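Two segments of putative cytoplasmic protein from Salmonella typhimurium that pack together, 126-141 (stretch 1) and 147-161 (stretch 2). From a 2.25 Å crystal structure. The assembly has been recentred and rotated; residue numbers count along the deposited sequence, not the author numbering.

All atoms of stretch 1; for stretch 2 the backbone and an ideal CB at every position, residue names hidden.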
ATOM      1  N   GLY E 126       9.330  22.185  -4.342  1.00 29.65           N
ATOM      2  CA  GLY E 126       9.342  20.726  -4.442  1.00 28.83           C
ATOM      3  C   GLY E 126       7.940  20.135  -4.499  1.00 28.62           C
ATOM      4  O   GLY E 126       6.954  20.874  -4.551  1.00 28.69           O
ATOM      5  N   TYR E 127       7.852  18.799  -4.489  1.00 28.77           N
ATOM      6  CA  TYR E 127       6.585  18.092  -4.625  1.00 28.27           C
ATOM      7  C   TYR E 127       5.701  18.312  -3.398  1.00 28.47           C
ATOM      8  O   TYR E 127       4.480  18.324  -3.530  1.00 28.05           O
ATOM      9  CB  TYR E 127       6.813  16.598  -4.881  1.00 29.21           C
ATOM     10  CG  TYR E 127       7.179  16.206  -6.329  1.00 28.99           C
ATOM     11  CD1 TYR E 127       7.689  17.145  -7.237  1.00 29.66           C
ATOM     12  CD2 TYR E 127       7.020  14.895  -6.767  1.00 27.74           C
ATOM     13  CE1 TYR E 127       8.035  16.785  -8.547  1.00 30.97           C
ATOM     14  CE2 TYR E 127       7.352  14.522  -8.064  1.00 29.92           C
ATOM     15  CZ  TYR E 127       7.863  15.472  -8.953  1.00 30.65           C
ATOM     16  OH  TYR E 127       8.185  15.105 -10.246  1.00 31.30           O
ATOM     17  N   LEU E 128       6.314  18.504  -2.220  1.00 27.52           N
ATOM     18  CA  LEU E 128       5.552  18.799  -0.978  1.00 28.17           C
ATOM     19  C   LEU E 128       5.762  20.205  -0.443  1.00 27.66           C
ATOM     20  O   LEU E 128       5.685  20.459   0.748  1.00 26.92           O
ATOM     21  CB  LEU E 128       5.706  17.684   0.098  1.00 27.86           C
ATOM     22  CG  LEU E 128       4.604  16.786  -0.474  1.00 29.05           C
ATOM     23  CD1 LEU E 128       5.033  15.466  -1.095  1.00 27.87           C
ATOM     24  CD2 LEU E 128       3.261  16.711   0.274  1.00 28.55           C
ATOM     25  N   SER E 129       6.047  21.106  -1.377  1.00 27.90           N
ATOM     26  CA  SER E 129       6.096  22.534  -1.122  1.00 27.93           C
ATOM     27  C   SER E 129       5.005  23.245  -1.956  1.00 27.24           C
ATOM     28  O   SER E 129       4.505  22.691  -2.946  1.00 25.57           O
ATOM     29  CB  SER E 129       7.477  23.064  -1.504  1.00 28.48           C
ATOM     30  OG  SER E 129       8.477  22.669  -0.575  1.00 29.29           O
ATOM     31  N   PHE E 130       4.658  24.467  -1.536  1.00 27.08           N
ATOM     32  CA  PHE E 130       3.673  25.321  -2.205  1.00 26.33           C
ATOM     33  C   PHE E 130       2.368  24.554  -2.412  1.00 27.26           C
ATOM     34  O   PHE E 130       1.715  24.167  -1.418  1.00 26.74           O
ATOM     35  CB  PHE E 130       4.267  25.948  -3.479  1.00 25.85           C
ATOM     36  CG  PHE E 130       5.471  26.819  -3.193  1.00 24.33           C
ATOM     37  CD1 PHE E 130       5.324  28.018  -2.496  1.00 21.55           C
ATOM     38  CD2 PHE E 130       6.761  26.403  -3.559  1.00 22.59           C
ATOM     39  CE1 PHE E 130       6.456  28.817  -2.182  1.00 22.80           C
ATOM     40  CE2 PHE E 130       7.890  27.180  -3.252  1.00 20.49           C
ATOM     41  CZ  PHE E 130       7.747  28.380  -2.565  1.00 21.19           C
HETATM   42  N   MSE E 131       1.965  24.313  -3.657  1.00 27.97           N
HETATM   43  CA  MSE E 131       0.857  23.366  -3.854  1.00 29.01           C
HETATM   44  C   MSE E 131       1.415  21.977  -4.099  1.00 28.79           C
HETATM   45  O   MSE E 131       0.969  21.018  -3.490  1.00 29.35           O
HETATM   46  CB  MSE E 131      -0.112  23.804  -4.977  1.00 29.92           C
HETATM   47  CG  MSE E 131      -0.927  25.014  -4.614  1.00 30.29           C
HETATM   48 SE   MSE E 131      -2.138  24.632  -3.071  1.00 42.38          SE
HETATM   49  CE  MSE E 131      -3.841  24.683  -4.087  1.00 33.59           C
ATOM     50  N   GLY E 132       2.396  21.887  -4.991  1.00 28.49           N
ATOM     51  CA  GLY E 132       3.111  20.652  -5.258  1.00 28.03           C
ATOM     52  C   GLY E 132       2.345  19.585  -6.010  1.00 28.27           C
ATOM     53  O   GLY E 132       1.300  19.848  -6.626  1.00 28.57           O
ATOM     54  N   ILE E 133       2.873  18.368  -5.958  1.00 28.47           N
ATOM     55  CA  ILE E 133       2.289  17.249  -6.702  1.00 29.21           C
ATOM     56  C   ILE E 133       0.871  16.931  -6.228  1.00 29.30           C
ATOM     57  O   ILE E 133       0.619  16.771  -5.020  1.00 29.51           O
ATOM     58  CB  ILE E 133       3.193  15.955  -6.727  1.00 28.97           C
ATOM     59  CG1 ILE E 133       2.652  14.985  -7.804  1.00 28.89           C
ATOM     60  CG2 ILE E 133       3.320  15.335  -5.311  1.00 27.72           C
ATOM     61  CD1 ILE E 133       3.567  13.878  -8.212  1.00 29.65           C
ATOM     62  N   GLU E 134      -0.042  16.863  -7.197  1.00 28.96           N
ATOM     63  CA  GLU E 134      -1.476  16.740  -6.935  1.00 29.31           C
ATOM     64  C   GLU E 134      -2.034  17.783  -5.939  1.00 28.59           C
ATOM     65  O   GLU E 134      -3.093  17.575  -5.360  1.00 28.75           O
ATOM     66  CB  GLU E 134      -1.822  15.318  -6.485  1.00 29.16           C
ATOM     67  CG  GLU E 134      -1.514  14.201  -7.507  1.00 30.55           C
ATOM     68  CD  GLU E 134      -1.945  12.820  -7.004  1.00 31.81           C
ATOM     69  OE1 GLU E 134      -1.308  11.804  -7.405  1.00 33.27           O
ATOM     70  OE2 GLU E 134      -2.919  12.746  -6.188  1.00 35.24           O
ATOM     71  N   ALA E 135      -1.328  18.897  -5.754  1.00 28.13           N
ATOM     72  CA  ALA E 135      -1.736  19.976  -4.813  1.00 27.42           C
ATOM     73  C   ALA E 135      -1.771  19.523  -3.334  1.00 27.38           C
ATOM     74  O   ALA E 135      -2.489  20.095  -2.514  1.00 27.66           O
ATOM     75  CB  ALA E 135      -3.086  20.616  -5.242  1.00 26.71           C
ATOM     76  N   LYS E 136      -0.982  18.506  -3.006  1.00 26.87           N
ATOM     77  CA  LYS E 136      -0.980  17.909  -1.674  1.00 26.49           C
ATOM     78  C   LYS E 136      -0.375  18.797  -0.586  1.00 25.73           C
ATOM     79  O   LYS E 136      -0.800  18.711   0.590  1.00 25.38           O
ATOM     80  CB  LYS E 136      -0.215  16.576  -1.696  1.00 26.80           C
ATOM     81  CG  LYS E 136      -0.996  15.407  -2.304  1.00 28.93           C
ATOM     82  CD  LYS E 136      -0.111  14.185  -2.428  1.00 29.92           C
ATOM     83  CE  LYS E 136      -0.831  13.037  -3.120  1.00 32.65           C
ATOM     84  NZ  LYS E 136      -1.742  12.346  -2.179  1.00 33.18           N
ATOM     85  N   ALA E 137       0.637  19.588  -0.957  1.00 24.51           N
ATOM     86  CA  ALA E 137       1.305  20.491  -0.010  1.00 24.99           C
ATOM     87  C   ALA E 137       0.289  21.493   0.491  1.00 25.40           C
ATOM     88  O   ALA E 137       0.318  21.868   1.669  1.00 25.23           O
ATOM     89  CB  ALA E 137       2.488  21.194  -0.641  1.00 24.49           C
ATOM     90  N   ASN E 138      -0.613  21.900  -0.424  1.00 25.55           N
ATOM     91  CA  ASN E 138      -1.845  22.601  -0.089  1.00 24.94           C
ATOM     92  C   ASN E 138      -1.704  23.931   0.680  1.00 25.04           C
ATOM     93  O   ASN E 138      -2.648  24.360   1.340  1.00 25.02           O
ATOM     94  CB  ASN E 138      -2.761  21.656   0.704  1.00 25.05           C
ATOM     95  CG  ASN E 138      -4.185  22.171   0.797  1.00 24.88           C
ATOM     96  OD1 ASN E 138      -4.776  22.585  -0.210  1.00 26.15           O
ATOM     97  ND2 ASN E 138      -4.741  22.155   1.995  1.00 20.71           N
ATOM     98  N   TYR E 139      -0.555  24.589   0.570  1.00 24.94           N
ATOM     99  CA  TYR E 139      -0.262  25.754   1.389  1.00 25.34           C
ATOM    100  C   TYR E 139      -1.174  26.960   1.157  1.00 26.16           C
ATOM    101  O   TYR E 139      -1.328  27.802   2.055  1.00 26.78           O
ATOM    102  CB  TYR E 139       1.212  26.143   1.257  1.00 24.86           C
ATOM    103  CG  TYR E 139       2.108  25.334   2.174  1.00 24.47           C
ATOM    104  CD1 TYR E 139       2.861  24.248   1.691  1.00 23.77           C
ATOM    105  CD2 TYR E 139       2.197  25.647   3.530  1.00 22.75           C
ATOM    106  CE1 TYR E 139       3.699  23.513   2.548  1.00 22.53           C
ATOM    107  CE2 TYR E 139       2.990  24.905   4.388  1.00 24.11           C
ATOM    108  CZ  TYR E 139       3.743  23.847   3.903  1.00 23.62           C
ATOM    109  OH  TYR E 139       4.528  23.140   4.809  1.00 24.76           O
ATOM    110  N   LYS E 140      -1.797  27.027  -0.025  1.00 26.37           N
ATOM    111  CA  LYS E 140      -2.638  28.172  -0.413  1.00 26.47           C
ATOM    112  C   LYS E 140      -3.908  28.257   0.433  1.00 26.58           C
ATOM    113  O   LYS E 140      -4.447  29.337   0.654  1.00 26.80           O
ATOM    114  CB  LYS E 140      -3.006  28.086  -1.885  1.00 25.53           C
ATOM    115  CG  LYS E 140      -3.864  29.241  -2.324  1.00 27.17           C
ATOM    116  CD  LYS E 140      -4.097  29.274  -3.816  1.00 27.58           C
ATOM    117  CE  LYS E 140      -4.486  30.702  -4.220  1.00 27.34           C
ATOM    118  NZ  LYS E 140      -4.718  30.812  -5.669  1.00 26.77           N
ATOM    119  N   ASN E 141      -4.360  27.098   0.897  1.00 26.85           N
ATOM    120  CA  ASN E 141      -5.558  26.958   1.679  1.00 27.27           C
ATOM    121  C   ASN E 141      -5.260  26.911   3.177  1.00 27.57           C
ATOM    122  O   ASN E 141      -6.059  26.407   3.968  1.00 28.54           O
ATOM    123  CB  ASN E 141      -6.300  25.725   1.190  1.00 27.05           C
ATOM    124  CG  ASN E 141      -6.729  25.866  -0.268  1.00 28.19           C
ATOM    125  OD1 ASN E 141      -7.272  26.908  -0.657  1.00 28.94           O
ATOM    126  ND2 ASN E 141      -6.460  24.843  -1.089  1.00 26.78           N
ATOM    127  N   UNK E 147       1.513  34.917   4.467  1.00 29.53           N
ATOM    128  CA  UNK E 147       2.864  35.248   4.924  1.00 29.32           C
ATOM    129  C   UNK E 147       3.841  35.234   3.745  1.00 29.18           C
ATOM    130  O   UNK E 147       4.829  35.973   3.750  1.00 29.22           O
ATOM    131  CB  UNK E 147       3.321  34.268   6.006  1.00 29.32           C
ATOM    132  N   UNK E 148       3.561  34.424   2.729  1.00 28.44           N
ATOM    133  CA  UNK E 148       4.548  34.212   1.645  1.00 28.45           C
ATOM    134  C   UNK E 148       4.517  35.346   0.626  1.00 28.49           C
ATOM    135  O   UNK E 148       3.466  35.949   0.412  1.00 28.06           O
ATOM    136  CB  UNK E 148       4.285  32.882   0.937  1.00 28.45           C
ATOM    137  N   UNK E 149       5.677  35.665   0.010  1.00 28.70           N
ATOM    138  CA  UNK E 149       5.696  36.773  -0.945  1.00 28.76           C
ATOM    139  C   UNK E 149       5.259  36.374  -2.369  1.00 29.16           C
ATOM    140  O   UNK E 149       5.523  37.103  -3.334  1.00 29.34           O
ATOM    141  CB  UNK E 149       7.105  37.368  -0.996  1.00 28.76           C
ATOM    142  N   UNK E 150       4.618  35.214  -2.492  1.00 29.87           N
ATOM    143  CA  UNK E 150       4.071  34.747  -3.772  1.00 29.71           C
ATOM    144  C   UNK E 150       2.607  34.332  -3.609  1.00 29.74           C
ATOM    145  O   UNK E 150       2.143  34.040  -2.497  1.00 29.92           O
ATOM    146  CB  UNK E 150       4.895  33.577  -4.314  1.00 29.71           C
ATOM    147  N   UNK E 151       1.874  34.304  -4.717  1.00 29.33           N
ATOM    148  CA  UNK E 151       0.494  33.789  -4.717  1.00 28.39           C
ATOM    149  C   UNK E 151       0.563  32.480  -5.476  1.00 27.78           C
ATOM    150  O   UNK E 151       1.163  32.417  -6.542  1.00 28.42           O
ATOM    151  CB  UNK E 151      -0.503  34.764  -5.347  1.00 28.39           C
ATOM    152  N   UNK E 152      -0.001  31.427  -4.906  1.00 26.98           N
ATOM    153  CA  UNK E 152       0.096  30.097  -5.483  1.00 25.72           C
ATOM    154  C   UNK E 152      -0.992  29.816  -6.524  1.00 27.35           C
ATOM    155  O   UNK E 152      -1.947  30.584  -6.656  1.00 27.12           O
ATOM    156  CB  UNK E 152       0.026  29.050  -4.369  1.00 25.72           C
ATOM    157  N   UNK E 153      -0.855  28.705  -7.244  1.00 28.41           N
ATOM    158  CA  UNK E 153      -1.920  28.240  -8.156  1.00 29.87           C
ATOM    159  C   UNK E 153      -3.030  27.520  -7.376  1.00 30.15           C
ATOM    160  O   UNK E 153      -2.884  27.265  -6.184  1.00 30.74           O
ATOM    161  CB  UNK E 153      -1.341  27.308  -9.223  1.00 29.87           C
ATOM    162  N   UNK E 154      -4.139  27.226  -8.044  1.00 30.59           N
ATOM    163  CA  UNK E 154      -5.273  26.521  -7.426  1.00 31.64           C
ATOM    164  C   UNK E 154      -5.202  24.991  -7.497  1.00 30.64           C
ATOM    165  O   UNK E 154      -5.983  24.306  -6.853  1.00 31.98           O
ATOM    166  CB  UNK E 154      -6.570  26.981  -8.094  1.00 31.64           C
ATOM    167  N   UNK E 155      -4.271  24.454  -8.260  1.00 29.50           N
ATOM    168  CA  UNK E 155      -4.036  23.016  -8.273  1.00 28.81           C
ATOM    169  C   UNK E 155      -2.547  22.712  -8.257  1.00 28.51           C
ATOM    170  O   UNK E 155      -1.726  23.514  -7.773  1.00 27.68           O
ATOM    171  CB  UNK E 155      -4.693  22.376  -9.497  1.00 28.81           C
ATOM    172  N   UNK E 156      -2.213  21.539  -8.781  1.00 27.77           N
ATOM    173  CA  UNK E 156      -0.836  21.100  -8.958  1.00 27.10           C
ATOM    174  C   UNK E 156      -0.087  22.178  -9.727  1.00 27.12           C
ATOM    175  O   UNK E 156      -0.534  22.620 -10.801  1.00 26.37           O
ATOM    176  CB  UNK E 156      -0.768  19.755  -9.685  1.00 27.10           C
ATOM    177  N   UNK E 157       1.054  22.586  -9.166  1.00 26.92           N
ATOM    178  CA  UNK E 157       1.768  23.785  -9.599  1.00 26.93           C
ATOM    179  C   UNK E 157       3.174  23.487 -10.129  1.00 27.02           C
ATOM    180  O   UNK E 157       3.977  24.402 -10.324  1.00 27.31           O
ATOM    181  CB  UNK E 157       1.860  24.775  -8.436  1.00 26.93           C
ATOM    182  N   UNK E 158       3.460  22.201 -10.330  1.00 26.82           N
ATOM    183  CA  UNK E 158       4.726  21.746 -10.867  1.00 27.19           C
ATOM    184  C   UNK E 158       4.851  22.149 -12.335  1.00 27.60           C
ATOM    185  O   UNK E 158       3.894  22.043 -13.116  1.00 26.59           O
ATOM    186  CB  UNK E 158       4.862  20.230 -10.709  1.00 27.19           C
ATOM    187  N   UNK E 159       6.048  22.607 -12.688  1.00 28.01           N
ATOM    188  CA  UNK E 159       6.460  22.686 -14.065  1.00 27.83           C
ATOM    189  C   UNK E 159       7.604  21.699 -14.191  1.00 28.16           C
ATOM    190  O   UNK E 159       8.657  21.864 -13.575  1.00 28.19           O
ATOM    191  CB  UNK E 159       6.860  24.105 -14.476  1.00 27.83           C
ATOM    192  N   UNK E 160       7.371  20.630 -14.939  1.00 28.89           N
ATOM    193  CA  UNK E 160       8.423  19.617 -15.172  1.00 29.25           C
ATOM    194  C   UNK E 160       9.199  19.965 -16.455  1.00 29.57           C
ATOM    195  O   UNK E 160       8.602  20.141 -17.534  1.00 28.76           O
ATOM    196  CB  UNK E 160       7.816  18.217 -15.279  1.00 29.25           C
ATOM    197  N   UNK E 161      10.516  20.076 -16.306  1.00 29.58           N
ATOM    198  CA  UNK E 161      11.433  20.322 -17.414  1.00 30.10           C
ATOM    199  C   UNK E 161      12.566  19.271 -17.467  1.00 30.01           C
ATOM    200  O   UNK E 161      13.716  19.598 -17.178  1.00 30.17           O
ATOM    201  CB  UNK E 161      12.025  21.727 -17.291  1.00 30.10           C
TER

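Position 147 lies out of reach of stretch 1, so the visible atoms leave the choice open; it is Val 147. At 148 the CA-to-CB bond points toward stretch 1, but nothing lies within 5.5 Å of the ideal CB, which leaves room for a long apolar chain reaching toward the ring of Phe 130. Leu 148 makes a loose contact of this kind, its CD1 4.5 Å from CE1 of Phe 130. Position 149 is unconstrained by stretch 1; Pro 149 makes no contact. At 150 the bond again points toward stretch 1, with Phe 130 CE1 5.4 Å from the ideal CB; a medium-sized apolar residue would suit. Val 150 brings CG2 to 4.1 Å from CE1 of Phe 130. The bond at 151 points away, leaving the choice wide; Ile 151 only grazes Lys 140.

Position 152 is more demanding. Its ideal CB is 4.0 Å from Lys 140 CB and 4.2 Å from Met 131 CG, and the bond points toward this largely apolar surface. A long, flexible apolar chain fits best, though leucine or isoleucine could be considered. The residue is Met 152, present as selenomethionine, with more of its surface covered by stretch 1 than any other residue of stretch 2. Its CG lies 3.9 Å from CB of Phe 130, its CE 3.7 Å from CB of Tyr 139, and its SE sits at the edge of the Phe 130 ring.

At 153 the bond points away and the side chain is little constrained; Leu 153 contributes mainly its carbonyl, with O 3.4 Å from Met 131 CG. The bond at 154 also points away, yet the ideal CB is 4.9 Å from Lys 140 NZ, so a short acidic or polar side chain could turn back to the amine. Asp 154 does so: its OD1 forms a salt bridge with Lys 140 NZ at 2.9 Å, while the same NZ donates to Met 152 O at 3.0 Å. Position 155 has room for a CB, so glycine is not required; it is nevertheless Gly 155.

At 156 the ideal CB lies near the amide N of Glu 134, a donor that suits a short acceptor such as aspartate or asparagine. Asp 156 accepts from Glu 134 N through OD2 at 2.8 Å, and its carboxylate also pairs with 158. At 157 the ideal CB is 4.5 Å from Gly 132 N, with the neighbouring amide of Met 131 also available. Two adjacent donors favour a carboxylate, and Asp 157 takes both: OD2 from Met 131 N at 2.9 Å, OD1 from Gly 132 N at 2.7 Å.

At 158 the CA-to-CB bond points toward stretch 1, near the Tyr 127 ring, and a long chain, aliphatic or basic, would suit. Arg 158 lays CD over one ring face, while Ile 133 CG1 covers one face of its guanidinium. Position 159 is out of reach and holds Val 159. At 160 the bond points toward stretch 1, and a long acceptor could reach the Tyr 127 hydroxyl; Glu 160 OE2 accepts a weak hydrogen bond from Tyr 127 OH at 2.6 Å. Position 161 is also out of reach; it is Lys 161.

Stretch 2 147-161: VLPVIMLDGDDRVEK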
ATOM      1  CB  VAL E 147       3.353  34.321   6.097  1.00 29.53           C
ATOM      2  CG1 VAL E 147       4.793  34.621   6.489  1.00 29.84           C
ATOM      3  CG2 VAL E 147       2.450  34.463   7.319  1.00 28.61           C
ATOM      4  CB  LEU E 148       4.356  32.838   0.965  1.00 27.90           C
ATOM      5  CG  LEU E 148       4.320  31.627   1.917  1.00 27.82           C
ATOM      6  CD1 LEU E 148       3.940  30.378   1.147  1.00 25.63           C
ATOM      7  CD2 LEU E 148       5.637  31.414   2.730  1.00 25.04           C
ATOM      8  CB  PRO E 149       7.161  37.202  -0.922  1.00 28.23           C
ATOM      9  CG  PRO E 149       7.894  35.951  -0.694  1.00 27.97           C
ATOM     10  CD  PRO E 149       7.020  35.085   0.182  1.00 28.36           C
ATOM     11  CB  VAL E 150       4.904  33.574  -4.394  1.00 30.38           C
ATOM     12  CG1 VAL E 150       6.336  34.006  -4.673  1.00 30.28           C
ATOM     13  CG2 VAL E 150       4.860  32.294  -3.518  1.00 29.49           C
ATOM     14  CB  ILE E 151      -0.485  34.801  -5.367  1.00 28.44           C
ATOM     15  CG1 ILE E 151      -0.664  36.017  -4.449  1.00 29.17           C
ATOM     16  CG2 ILE E 151      -1.850  34.159  -5.661  1.00 27.17           C
ATOM     17  CD1 ILE E 151      -1.083  37.273  -5.198  1.00 31.59           C
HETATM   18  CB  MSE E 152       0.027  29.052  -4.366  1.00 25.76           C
HETATM   19  CG  MSE E 152       1.408  28.613  -3.830  1.00 25.40           C
HETATM   20 SE   MSE E 152       1.247  28.063  -2.005  0.50 20.28          SE
HETATM   21  CE  MSE E 152       0.209  26.540  -2.255  1.00 29.72           C
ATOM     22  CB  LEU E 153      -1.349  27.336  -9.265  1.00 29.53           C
ATOM     23  CG  LEU E 153      -0.160  27.852 -10.094  1.00 30.14           C
ATOM     24  CD1 LEU E 153       0.190  26.871 -11.227  1.00 32.23           C
ATOM     25  CD2 LEU E 153      -0.396  29.251 -10.668  1.00 31.88           C
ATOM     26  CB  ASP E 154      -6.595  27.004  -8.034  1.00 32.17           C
ATOM     27  CG  ASP E 154      -6.852  28.471  -7.758  1.00 36.09           C
ATOM     28  OD1 ASP E 154      -6.638  28.912  -6.593  1.00 39.25           O
ATOM     29  OD2 ASP E 154      -7.258  29.190  -8.705  1.00 39.32           O
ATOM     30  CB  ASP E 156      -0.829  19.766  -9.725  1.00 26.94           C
ATOM     31  CG  ASP E 156       0.547  19.129  -9.798  1.00 26.28           C
ATOM     32  OD1 ASP E 156       1.558  19.862  -9.938  1.00 23.95           O
ATOM     33  OD2 ASP E 156       0.596  17.873  -9.740  1.00 26.74           O
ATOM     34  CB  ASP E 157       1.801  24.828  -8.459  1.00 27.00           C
ATOM     35  CG  ASP E 157       2.598  24.365  -7.250  1.00 28.99           C
ATOM     36  OD1 ASP E 157       3.111  23.215  -7.261  1.00 29.46           O
ATOM     37  OD2 ASP E 157       2.735  25.158  -6.289  1.00 30.71           O
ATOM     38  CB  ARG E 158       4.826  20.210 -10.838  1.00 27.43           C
ATOM     39  CG  ARG E 158       5.012  19.558  -9.493  1.00 26.93           C
ATOM     40  CD  ARG E 158       4.904  18.022  -9.621  1.00 26.48           C
ATOM     41  NE  ARG E 158       3.631  17.588 -10.218  1.00 26.11           N
ATOM     42  CZ  ARG E 158       3.489  16.730 -11.233  1.00 24.53           C
ATOM     43  NH1 ARG E 158       4.538  16.134 -11.792  1.00 24.58           N
ATOM     44  NH2 ARG E 158       2.278  16.419 -11.655  1.00 21.75           N
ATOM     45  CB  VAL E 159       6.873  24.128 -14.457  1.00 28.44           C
ATOM     46  CG1 VAL E 159       7.499  24.160 -15.889  1.00 26.46           C
ATOM     47  CG2 VAL E 159       5.649  25.075 -14.350  1.00 27.12           C
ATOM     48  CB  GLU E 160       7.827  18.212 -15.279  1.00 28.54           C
ATOM     49  CG  GLU E 160       7.012  17.774 -14.056  1.00 28.94           C
ATOM     50  CD  GLU E 160       7.880  17.424 -12.834  1.00 30.06           C
ATOM     51  OE1 GLU E 160       9.122  17.582 -12.887  1.00 26.64           O
ATOM     52  OE2 GLU E 160       7.303  16.983 -11.816  1.00 31.84           O
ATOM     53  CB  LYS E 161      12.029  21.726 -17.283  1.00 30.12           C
ATOM     54  CG  LYS E 161      10.999  22.851 -17.404  1.00 30.91           C
ATOM     55  CD  LYS E 161      10.789  23.241 -18.859  1.00 32.62           C
ATOM     56  CE  LYS E 161       9.547  24.100 -19.067  1.00 33.80           C
ATOM     57  NZ  LYS E 161       9.224  24.177 -20.557  1.00 34.47           N
TER
HETATM   58  O   HOH W   1      -7.443  24.569  -3.844  1.00 27.35           O
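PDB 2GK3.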